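Lipoxygenase (Cyanothece sp., PDB 5EK8) probably catalyses, as a non-heme iron lipoxygenase carrying a PLAT domain, the insertion of molecular oxygen into polyunsaturated fatty acids. Local coordinates at residues Trp569-Trp572 against Val573-Gln577. Residues are numbered along the deposited sequence; the frame is centred on the assembly and turned at random.
With FE2 (Fe (II) ion), chain B.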
loop_
_atom_site.group_PDB
_atom_site.type_symbol
_atom_site.label_atom_id
_atom_site.label_comp_id
_atom_site.label_asym_id
_atom_site.label_seq_id
_atom_site.Cartn_x
_atom_site.Cartn_y
_atom_site.Cartn_z
ATOM N N TRP A 569 -3.214 -1.983 -9.719
ATOM C CA TRP A 569 -4.348 -1.806 -8.817
ATOM C C TRP A 569 -4.220 -0.546 -7.976
ATOM O O TRP A 569 -5.109 0.309 -7.984
ATOM C CB TRP A 569 -4.516 -3.017 -7.894
ATOM C CG TRP A 569 -5.614 -2.810 -6.898
ATOM C CD1 TRP A 569 -5.477 -2.555 -5.562
ATOM C CD2 TRP A 569 -7.021 -2.799 -7.164
ATOM N NE1 TRP A 569 -6.715 -2.400 -4.979
ATOM C CE2 TRP A 569 -7.678 -2.550 -5.942
ATOM C CE3 TRP A 569 -7.791 -2.985 -8.316
ATOM C CZ2 TRP A 569 -9.066 -2.485 -5.841
ATOM C CZ3 TRP A 569 -9.172 -2.925 -8.211
ATOM C CH2 TRP A 569 -9.793 -2.674 -6.985
ATOM N N HIS A 570 -3.119 -0.438 -7.245
ATOM C CA HIS A 570 -2.903 0.723 -6.403
ATOM C C HIS A 570 -2.842 1.994 -7.234
ATOM O O HIS A 570 -3.324 3.031 -6.804
ATOM C CB HIS A 570 -1.626 0.575 -5.580
ATOM C CG HIS A 570 -1.264 1.815 -4.825
ATOM N ND1 HIS A 570 -0.373 2.744 -5.310
ATOM C CD2 HIS A 570 -1.702 2.292 -3.637
ATOM C CE1 HIS A 570 -0.264 3.738 -4.444
ATOM N NE2 HIS A 570 -1.057 3.486 -3.422
ATOM N N THR A 571 -2.242 1.908 -8.418
ATOM C CA THR A 571 -2.216 3.033 -9.348
ATOM C C THR A 571 -3.628 3.520 -9.606
ATOM O O THR A 571 -3.935 4.703 -9.467
ATOM C CB THR A 571 -1.570 2.655 -10.701
ATOM O OG1 THR A 571 -0.159 2.501 -10.537
ATOM C CG2 THR A 571 -1.833 3.733 -11.733
ATOM N N TRP A 572 -4.486 2.575 -9.963
ATOM C CA TRP A 572 -5.848 2.872 -10.358
ATOM C C TRP A 572 -6.629 3.491 -9.220
ATOM O O TRP A 572 -7.292 4.510 -9.402
ATOM C CB TRP A 572 -6.555 1.611 -10.834
ATOM C CG TRP A 572 -7.848 1.891 -11.526
ATOM C CD1 TRP A 572 -9.013 2.338 -10.958
ATOM C CD2 TRP A 572 -8.116 1.728 -12.918
ATOM N NE1 TRP A 572 -9.989 2.464 -11.919
ATOM C CE2 TRP A 572 -9.463 2.097 -13.131
ATOM C CE3 TRP A 572 -7.349 1.306 -14.010
ATOM C CZ2 TRP A 572 -10.055 2.058 -14.385
ATOM C CZ3 TRP A 572 -7.939 1.266 -15.259
ATOM C CH2 TRP A 572 -9.281 1.645 -15.437
ATOM N N VAL A 573 -6.541 2.885 -8.041
ATOM C CA VAL A 573 -7.333 3.361 -6.914
ATOM C C VAL A 573 -6.816 4.706 -6.401
ATOM O O VAL A 573 -7.593 5.618 -6.108
ATOM C CB VAL A 573 -7.349 2.339 -5.766
ATOM C CG1 VAL A 573 -8.177 2.860 -4.608
ATOM C CG2 VAL A 573 -7.907 1.018 -6.256
ATOM N N ASN A 574 -5.497 4.835 -6.320
ATOM C CA ASN A 574 -4.870 6.029 -5.765
ATOM C C ASN A 574 -4.961 7.242 -6.686
ATOM O O ASN A 574 -5.336 8.329 -6.254
ATOM C CB ASN A 574 -3.406 5.744 -5.431
ATOM C CG ASN A 574 -2.725 6.912 -4.764
ATOM O OD1 ASN A 574 -2.841 7.098 -3.552
ATOM N ND2 ASN A 574 -2.000 7.707 -5.550
ATOM N N ASP A 575 -4.628 7.054 -7.958
ATOM C CA ASP A 575 -4.592 8.169 -8.898
ATOM C C ASP A 575 -5.988 8.568 -9.370
ATOM O O ASP A 575 -6.136 9.502 -10.158
ATOM C CB ASP A 575 -3.711 7.831 -10.103
ATOM C CG ASP A 575 -2.251 7.590 -9.721
ATOM O OD1 ASP A 575 -1.881 7.832 -8.550
ATOM O OD2 ASP A 575 -1.472 7.162 -10.605
ATOM N N SER A 576 -7.007 7.867 -8.882
ATOM C CA SER A 576 -8.385 8.201 -9.224
ATOM C C SER A 576 -9.048 8.989 -8.105
ATOM O O SER A 576 -10.231 9.328 -8.184
ATOM C CB SER A 576 -9.198 6.939 -9.513
ATOM O OG SER A 576 -8.680 6.233 -10.627
ATOM N N GLN A 577 -8.279 9.277 -7.060
ATOM C CA GLN A 577 -8.818 9.958 -5.889
ATOM C C GLN A 577 -9.283 11.380 -6.216
ATOM O O GLN A 577 -10.341 11.812 -5.761
ATOM C CB GLN A 577 -7.784 9.976 -4.759
ATOM C CG GLN A 577 -7.665 8.660 -4.008
ATOM C CD GLN A 577 -6.562 8.674 -2.965
ATOM O OE1 GLN A 577 -5.392 8.883 -3.287
ATOM N NE2 GLN A 577 -6.929 8.447 -1.709
HETATM FE FE FE2 B . -2.143 4.920 -1.694
#
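Trp569, His570 and Thr571 offer their carbonyls in turn to the amides of Val573, Asn574 and Asp575, i to i+4 bonds near the C-terminal end of helix 549-574, before a type I turn from Asn574 to Gln577 leads onward. The bond from Val573 N to Trp569 O is 2.9 Å long. The hydroxyl of Ser576 donates to Trp572 O in the carbonyl plane. One turn apart, Val573 CG2 sits over the six-membered ring of Trp569, 3.9 Å from its centroid, a CH-pi contact, while Trp569 NE1 reaches Glu358 O on helix 337-377. The same i to i+4 spacing serves the metal. His570 binds the iron through NE2 at 2.5 Å, alongside His359, His364 and the C-terminal carboxylate of Ile668. Asn574 swings CG away from its own backbone N (chi1 -176°) and lies beside His570, pointing the same way, its CB over one face of the imidazole and the amide plane only 18° from the ring. This leaves Asn574 OD1 2.9 Å from the iron, a longer approach, while ND2 donates to Asp575 OD1 at 3.0 Å. That bond probably fixes the rotation of the amide, and the salt bridge from Asp575 OD1 to Arg663 NE holds the acceptor in place. Replacing Asn574 by an alanine takes away both amide atoms, and is likely to leave the iron without the oxygen facing it and Asp575 OD1 without this donor. As in other lipoxygenases, one helical turn thus supplies a histidine ligand and a more distant asparagine, consistent with a weak fifth protein ligand.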